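Local atomic coordinates of cellulose binding domain-containing protein (Clostridium clariflavum, PDB entry 4B96), a protein that probably binds cellulose through this calcium-containing family 3b carbohydrate-binding module, one domain of a longer membrane protein of a biomass-sensing system. Residues I21-V26 and L86-E91; I35-V40 and G93-G98; Y58-G63 and A101-A106. All blocks are in the same frame, centred on the assembly; numbering follows the deposited sequence.

How the contacts relate
The three contacts are parts of one CBM3 beta sandwich. The centre of contact 1 lies about 3 Å from that of the chain, where the two five-stranded sheets meet face to face. Contact 3, its centre about 8 Å from that of contact 1, lies within one sheet: strand 100-109 runs between strand 20-29 and the outermost strand 53-60. Contact 2, its centre about 14 Å from that of contact 1 and about 13 Å from that of contact 3, pairs the short strands 35-36 and 94-95. All three cross along the sequence (21-26, 35-40, 58-63, 86-91, 93-98, 101-106), so distant segments meet, contact 1 in the core and contact 2 toward the periphery.

Contact 1 (I21-V26 and L86-E91); sequences IRWDFV and LEVTFE
The CB of W23 points toward 86-91, and its indole lies with one face against L86 and V88. Its CG sits between the backbone N and the carbonyl carbon (chi1 44°), the crowded position, and the ring face receives two methyl groups. L86 CD2 lies over the five-membered ring, 3.6 Å from its centroid, and comes within 3.3 Å of W23 CD1 in a close CH-pi contact. V88 CG2 stands over the six-membered ring, 4.2 Å from the centroid and nearly on its normal. No hydrogen bond joins the segments: this is the apolar interior of a beta sandwich, where strand 20-29 of one sheet meets strand 83-90 of the other through side chains. D24, whose salt bridge with R22 lies off the contact, accepts at OD1 from G105 N of strand 100-109, which ties this short break in strand 20-29 to its neighbour. F25, also in the crowded rotamer (chi1 60°), points its ring end-on at the facing strand. Its CZ meets V88 CG1 at 4.0 Å, so the two branches of this valine are divided between W23 and F25. The same F25 CZ lies 3.9 Å from F90 CZ, the two rings touching tip to tip at their edges, while F90 also meets the ring of Y60.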
# COMPACT_ATOMS: atom_id res chain seq x y z
N ILE A 21 -13.37 -17.73 8.18
CA ILE A 21 -12.75 -16.76 7.34
C ILE A 21 -11.34 -17.29 7.02
O ILE A 21 -10.62 -17.70 7.94
CB ILE A 21 -12.66 -15.39 8.07
CG1 ILE A 21 -14.07 -14.74 8.07
CG2 ILE A 21 -11.62 -14.45 7.33
CD1 ILE A 21 -14.12 -13.43 8.95
N ARG A 22 -10.96 -17.34 5.74
CA ARG A 22 -9.61 -17.84 5.40
C ARG A 22 -8.68 -16.68 5.16
O ARG A 22 -8.92 -15.85 4.26
CB ARG A 22 -9.66 -18.78 4.20
CG ARG A 22 -10.49 -20.02 4.54
CD ARG A 22 -9.67 -20.97 5.49
NE ARG A 22 -8.42 -21.45 4.89
CZ ARG A 22 -8.34 -22.50 4.10
NH1 ARG A 22 -9.44 -23.19 3.82
NH2 ARG A 22 -7.17 -22.85 3.56
N TRP A 23 -7.65 -16.57 5.99
CA TRP A 23 -6.72 -15.45 5.83
C TRP A 23 -5.48 -15.82 5.00
O TRP A 23 -4.51 -15.05 4.95
CB TRP A 23 -6.34 -14.92 7.19
CG TRP A 23 -6.02 -16.04 8.23
CD1 TRP A 23 -6.87 -16.57 9.21
CD2 TRP A 23 -4.78 -16.73 8.36
NE1 TRP A 23 -6.19 -17.53 9.95
CE2 TRP A 23 -4.91 -17.66 9.43
CE3 TRP A 23 -3.55 -16.66 7.67
CZ2 TRP A 23 -3.86 -18.50 9.81
CZ3 TRP A 23 -2.50 -17.48 8.05
CH2 TRP A 23 -2.67 -18.41 9.13
N ASP A 24 -5.48 -17.00 4.36
CA ASP A 24 -4.26 -17.54 3.71
C ASP A 24 -3.46 -16.51 2.91
O ASP A 24 -4.01 -15.81 2.00
CB ASP A 24 -4.62 -18.57 2.66
CG ASP A 24 -5.36 -19.78 3.24
OD1 ASP A 24 -5.84 -19.70 4.42
OD2 ASP A 24 -5.46 -20.77 2.51
N PHE A 25 -2.16 -16.50 3.14
CA PHE A 25 -1.30 -15.57 2.41
C PHE A 25 0.04 -16.19 2.07
O PHE A 25 0.45 -17.22 2.65
CB PHE A 25 -1.11 -14.27 3.18
CG PHE A 25 -0.47 -14.43 4.54
CD1 PHE A 25 0.92 -14.41 4.68
CD2 PHE A 25 -1.28 -14.50 5.71
CE1 PHE A 25 1.53 -14.52 5.94
CE2 PHE A 25 -0.69 -14.58 6.98
CZ PHE A 25 0.73 -14.64 7.09
N VAL A 26 0.68 -15.55 1.09
CA VAL A 26 2.05 -15.87 0.73
C VAL A 26 2.84 -14.57 0.82
O VAL A 26 2.48 -13.56 0.25
CB VAL A 26 2.14 -16.38 -0.73
CG1 VAL A 26 3.62 -16.72 -1.09
CG2 VAL A 26 1.23 -17.61 -0.91
N LEU A 86 -7.23 -9.53 12.65
CA LEU A 86 -6.41 -10.64 13.10
C LEU A 86 -4.97 -10.24 12.78
O LEU A 86 -4.67 -9.81 11.66
CB LEU A 86 -6.73 -11.90 12.30
CG LEU A 86 -5.73 -13.07 12.41
CD1 LEU A 86 -5.85 -13.73 13.75
CD2 LEU A 86 -6.01 -14.10 11.29
N GLU A 87 -4.09 -10.38 13.77
CA GLU A 87 -2.69 -10.23 13.53
C GLU A 87 -1.94 -11.56 13.64
O GLU A 87 -1.93 -12.23 14.72
CB GLU A 87 -2.11 -9.27 14.55
CG GLU A 87 -0.64 -8.98 14.24
CD GLU A 87 -0.17 -7.77 15.02
OE1 GLU A 87 -0.33 -6.60 14.53
OE2 GLU A 87 0.34 -8.00 16.16
N VAL A 88 -1.29 -11.94 12.55
CA VAL A 88 -0.48 -13.16 12.49
C VAL A 88 1.00 -12.79 12.72
O VAL A 88 1.51 -11.89 12.07
CB VAL A 88 -0.63 -13.85 11.13
CG1 VAL A 88 0.26 -15.13 11.05
CG2 VAL A 88 -2.15 -14.27 10.91
N THR A 89 1.66 -13.51 13.63
CA THR A 89 3.06 -13.29 13.92
C THR A 89 3.73 -14.67 13.93
O THR A 89 3.05 -15.69 13.82
CB THR A 89 3.25 -12.62 15.30
OG1 THR A 89 2.53 -13.37 16.29
CG2 THR A 89 2.74 -11.14 15.30
N PHE A 90 5.07 -14.67 14.00
CA PHE A 90 5.88 -15.89 13.84
C PHE A 90 6.88 -15.96 14.93
O PHE A 90 7.58 -14.97 15.15
CB PHE A 90 6.63 -15.82 12.51
CG PHE A 90 5.70 -15.69 11.37
CD1 PHE A 90 5.26 -14.41 10.96
CD2 PHE A 90 5.19 -16.82 10.76
CE1 PHE A 90 4.33 -14.25 9.90
CE2 PHE A 90 4.25 -16.69 9.69
CZ PHE A 90 3.85 -15.39 9.25
N GLU A 91 7.02 -17.13 15.55
CA GLU A 91 8.05 -17.33 16.56
C GLU A 91 9.34 -17.70 15.91
O GLU A 91 10.39 -17.63 16.52
CB GLU A 91 7.66 -18.48 17.50
CG GLU A 91 6.36 -18.27 18.23
CD GLU A 91 6.50 -17.45 19.49
OE1 GLU A 91 7.47 -16.67 19.58
OE2 GLU A 91 5.65 -17.61 20.41

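Contact 2 (I35-V40 and G93-G98); sequences IDLRNV and GSIPPG
Strands 35-36 and 94-95 run antiparallel, with I35 and I95 as a hydrogen-bonded pair and D36 and S94 as a non-hydrogen-bonded one. This two-stranded sheet is a small addition beside the main sheets of the CBM3 beta sandwich. I35 N donates to I95 O at 3.0 Å and I95 N to I35 O at 2.8 Å, both in the carbonyl plane and on a lone pair. A third bond, from L37 N to G93 O, reaches its acceptor from above the carbonyl plane, where the chain leaves the strand for a 3-10 turn. The side chains of I35 and I95 share one face of the pair and touch through their CB atoms. L37 crosses I95 obliquely, its CD2 3.9 Å from I95 CD1, and both side chains also pack on I27 and A101 of the main sheet. G93 has a positive phi (141°) that suits glycine, and L37 CB lies 3.4 Å from G93 O. The D36 side chain, on the other face with S94, has CG anti to the backbone N (chi1 -172°), and its carboxylate reaches forward over the turn to R38. Two donors hold D36 OD1: R38 N, from above the carboxylate plane in an Asx turn, and R38 NE, almost straight (174°) on the syn lone pair. R38 NH2 completes the side-on grip, 2.8 Å from D36 OD2.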
# COMPACT_ATOMS: atom_id res chain seq x y z
N ILE A 35 14.64 -12.66 5.05
CA ILE A 35 13.69 -11.90 5.87
C ILE A 35 13.39 -12.63 7.17
O ILE A 35 12.91 -13.78 7.15
CB ILE A 35 12.39 -11.65 5.12
CG1 ILE A 35 12.66 -10.63 4.01
CG2 ILE A 35 11.29 -11.06 6.10
CD1 ILE A 35 11.49 -10.45 3.06
N ASP A 36 13.68 -11.98 8.30
CA ASP A 36 13.43 -12.59 9.60
C ASP A 36 11.96 -12.42 10.01
O ASP A 36 11.54 -11.32 10.39
CB ASP A 36 14.32 -11.91 10.63
CG ASP A 36 14.28 -12.60 11.99
OD1 ASP A 36 13.45 -13.54 12.18
OD2 ASP A 36 15.07 -12.18 12.87
N LEU A 37 11.17 -13.50 9.93
CA LEU A 37 9.75 -13.41 10.23
C LEU A 37 9.46 -13.11 11.72
O LEU A 37 8.33 -12.80 12.10
CB LEU A 37 9.03 -14.70 9.81
CG LEU A 37 8.92 -14.84 8.29
CD1 LEU A 37 8.17 -16.10 7.97
CD2 LEU A 37 8.16 -13.65 7.74
N ARG A 38 10.47 -13.23 12.56
CA ARG A 38 10.27 -12.82 13.96
C ARG A 38 9.95 -11.32 14.09
O ARG A 38 9.43 -10.88 15.10
CB ARG A 38 11.47 -13.17 14.83
CG ARG A 38 11.62 -14.68 15.02
CD ARG A 38 12.89 -14.98 15.81
NE ARG A 38 14.03 -14.37 15.13
CZ ARG A 38 15.25 -14.20 15.66
NH1 ARG A 38 15.49 -14.59 16.91
NH2 ARG A 38 16.21 -13.65 14.93
N ASN A 39 10.24 -10.56 13.05
CA ASN A 39 9.95 -9.13 13.07
C ASN A 39 8.77 -8.74 12.20
O ASN A 39 8.55 -7.55 11.96
CB ASN A 39 11.16 -8.35 12.62
CG ASN A 39 12.34 -8.53 13.53
OD1 ASN A 39 12.19 -8.66 14.74
ND2 ASN A 39 13.52 -8.54 12.95
N VAL A 40 7.99 -9.73 11.75
CA VAL A 40 6.95 -9.50 10.77
C VAL A 40 5.58 -9.74 11.33
O VAL A 40 5.34 -10.74 11.97
CB VAL A 40 7.17 -10.40 9.54
CG1 VAL A 40 5.97 -10.40 8.60
CG2 VAL A 40 8.45 -9.96 8.81
N GLY A 93 11.20 -18.50 11.64
CA GLY A 93 10.98 -18.49 10.20
C GLY A 93 11.86 -17.47 9.52
O GLY A 93 12.01 -16.34 10.00
N SER A 94 12.48 -17.86 8.40
CA SER A 94 13.38 -16.95 7.72
C SER A 94 13.13 -17.13 6.22
O SER A 94 13.29 -18.24 5.71
CB SER A 94 14.81 -17.33 8.11
OG SER A 94 15.73 -16.44 7.50
N ILE A 95 12.70 -16.09 5.50
CA ILE A 95 12.41 -16.31 4.09
C ILE A 95 13.64 -16.07 3.25
O ILE A 95 14.16 -14.98 3.25
CB ILE A 95 11.31 -15.38 3.53
CG1 ILE A 95 10.13 -15.28 4.50
CG2 ILE A 95 10.85 -15.88 2.13
CD1 ILE A 95 8.94 -14.39 3.94
N PRO A 96 14.09 -17.10 2.49
CA PRO A 96 15.24 -16.90 1.61
C PRO A 96 14.91 -15.92 0.48
O PRO A 96 13.79 -15.90 -0.02
CB PRO A 96 15.48 -18.30 1.03
CG PRO A 96 14.88 -19.26 2.06
CD PRO A 96 13.64 -18.50 2.56
N PRO A 97 15.90 -15.13 0.08
CA PRO A 97 15.76 -14.27 -1.10
C PRO A 97 15.27 -15.08 -2.32
O PRO A 97 15.85 -16.14 -2.62
CB PRO A 97 17.18 -13.77 -1.36
CG PRO A 97 18.03 -14.24 -0.29
CD PRO A 97 17.25 -15.13 0.65
N GLY A 98 14.24 -14.57 -3.01
CA GLY A 98 13.74 -15.25 -4.19
C GLY A 98 12.74 -16.34 -3.77
O GLY A 98 12.21 -17.05 -4.60

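Contact 3 (Y58-G63 and A101-A106); sequences YFYSLG and AWVFGA
Y60 and V103 lie side by side on the buried face of the strand pair and point the same way, Y60 CD1 resting 4.0 Å from V103 CG2. Y60 has CG anti to the backbone N (chi1 176°), which carries its ring into the interior, where it meets V69 and its OH bonds to K92 O. Beside it the tip of L62, CD1, touches A101 CB at 3.6 Å, next to I95 and L37. The other face of the pair carries the rings of F59, W102 and F104. F59 CD2 stands over the centre of one face of the F104 ring, but the planes are inclined at 44°, so the pair is neither a parallel stack nor a T-shaped one. F59 also runs alongside W102, whose CB meets the edge of the phenyl ring at F59 CE2, 4.0 Å away. F130 packs against both W102 and F104.

These residues belong to the antiparallel pairing of outermost strand 53-60 with strand 100-109 in one sheet of the CBM3 beta sandwich. At F104 a classic beta bulge interrupts the regular register: Y58 and F59 both face this one residue, and F104 O accepts from Y58 N at 2.7 Å and from F59 N at 3.2 Å, both above the carbonyl plane. F104 N returns a bond to F59 O. From the bulge the Y58 ring extends along strand 100-109, its CD2 3.7 Å from G105 CA, until its OH lies 3.5 Å from A106 CB.

At the other end, S61 N donates to W102 O as the chain enters the type I turn Y60-G63. The S61 hydroxyl, in the crowded position, takes over the next backbone bond, accepting from W102 N at 2.8 Å in a virtually straight line of 178°.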
# COMPACT_ATOMS: atom_id res chain seq x y z
N TYR A 58 -3.28 -24.05 9.06
CA TYR A 58 -3.34 -25.33 8.32
C TYR A 58 -2.01 -25.68 7.61
O TYR A 58 -1.79 -26.82 7.26
CB TYR A 58 -4.44 -25.26 7.25
CG TYR A 58 -5.81 -25.05 7.82
CD1 TYR A 58 -6.16 -25.65 9.03
CD2 TYR A 58 -6.78 -24.30 7.12
CE1 TYR A 58 -7.46 -25.49 9.56
CE2 TYR A 58 -8.07 -24.15 7.60
CZ TYR A 58 -8.40 -24.72 8.82
OH TYR A 58 -9.66 -24.54 9.34
N PHE A 59 -1.21 -24.67 7.29
CA PHE A 59 0.00 -24.93 6.51
C PHE A 59 0.95 -23.78 6.76
O PHE A 59 0.55 -22.61 6.69
CB PHE A 59 -0.31 -25.04 5.00
CG PHE A 59 0.87 -25.45 4.18
CD1 PHE A 59 1.33 -26.76 4.21
CD2 PHE A 59 1.56 -24.53 3.41
CE1 PHE A 59 2.46 -27.16 3.50
CE2 PHE A 59 2.71 -24.92 2.67
CZ PHE A 59 3.15 -26.24 2.72
N TYR A 60 2.22 -24.10 7.05
CA TYR A 60 3.25 -23.06 7.19
C TYR A 60 4.51 -23.64 6.49
O TYR A 60 5.08 -24.60 6.97
CB TYR A 60 3.55 -22.77 8.68
CG TYR A 60 4.67 -21.78 8.94
CD1 TYR A 60 4.91 -20.72 8.04
CD2 TYR A 60 5.52 -21.92 10.06
CE1 TYR A 60 5.90 -19.78 8.26
CE2 TYR A 60 6.53 -20.98 10.30
CZ TYR A 60 6.73 -19.92 9.39
OH TYR A 60 7.73 -19.00 9.61
N SER A 61 4.91 -23.09 5.36
CA SER A 61 5.98 -23.72 4.62
C SER A 61 7.36 -23.64 5.30
O SER A 61 8.28 -24.31 4.88
CB SER A 61 6.05 -23.15 3.20
OG SER A 61 6.34 -21.75 3.25
N LEU A 62 7.50 -22.83 6.36
CA LEU A 62 8.82 -22.64 6.95
C LEU A 62 8.93 -23.13 8.38
O LEU A 62 9.92 -22.88 9.07
CB LEU A 62 9.18 -21.15 6.89
CG LEU A 62 9.23 -20.60 5.46
CD1 LEU A 62 9.41 -19.11 5.58
CD2 LEU A 62 10.35 -21.20 4.63
N GLY A 63 7.93 -23.80 8.89
CA GLY A 63 8.11 -24.33 10.22
C GLY A 63 6.87 -25.06 10.66
O GLY A 63 6.12 -25.59 9.85
N ALA A 101 7.10 -17.37 1.86
CA ALA A 101 6.56 -18.12 3.01
C ALA A 101 5.08 -18.33 2.67
O ALA A 101 4.36 -17.35 2.40
CB ALA A 101 6.65 -17.27 4.29
N TRP A 102 4.61 -19.59 2.71
CA TRP A 102 3.17 -19.85 2.51
C TRP A 102 2.56 -20.08 3.87
O TRP A 102 3.06 -20.91 4.62
CB TRP A 102 2.94 -21.11 1.62
CG TRP A 102 3.50 -20.95 0.18
CD1 TRP A 102 4.80 -20.82 -0.16
CD2 TRP A 102 2.76 -20.88 -1.06
NE1 TRP A 102 4.93 -20.70 -1.52
CE2 TRP A 102 3.70 -20.74 -2.10
CE3 TRP A 102 1.39 -20.95 -1.39
CZ2 TRP A 102 3.32 -20.62 -3.48
CZ3 TRP A 102 1.00 -20.85 -2.79
CH2 TRP A 102 1.97 -20.68 -3.80
N VAL A 103 1.48 -19.36 4.18
CA VAL A 103 0.86 -19.50 5.47
C VAL A 103 -0.65 -19.57 5.34
O VAL A 103 -1.27 -18.57 4.95
CB VAL A 103 1.24 -18.31 6.42
CG1 VAL A 103 0.99 -18.74 7.88
CG2 VAL A 103 2.71 -17.87 6.24
N PHE A 104 -1.25 -20.76 5.55
CA PHE A 104 -2.69 -20.93 5.34
C PHE A 104 -3.38 -21.19 6.68
O PHE A 104 -2.84 -21.87 7.54
CB PHE A 104 -3.06 -22.16 4.50
CG PHE A 104 -2.41 -22.18 3.15
CD1 PHE A 104 -1.67 -21.11 2.69
CD2 PHE A 104 -2.54 -23.28 2.34
CE1 PHE A 104 -1.06 -21.15 1.42
CE2 PHE A 104 -1.92 -23.31 1.09
CZ PHE A 104 -1.17 -22.26 0.66
N GLY A 105 -4.58 -20.66 6.85
CA GLY A 105 -5.34 -21.01 8.05
C GLY A 105 -6.65 -20.26 8.07
O GLY A 105 -7.02 -19.61 7.10
N ALA A 106 -7.33 -20.36 9.21
CA ALA A 106 -8.67 -19.84 9.33
C ALA A 106 -8.85 -19.15 10.68
O ALA A 106 -8.10 -19.40 11.65
CB ALA A 106 -9.68 -21.03 9.20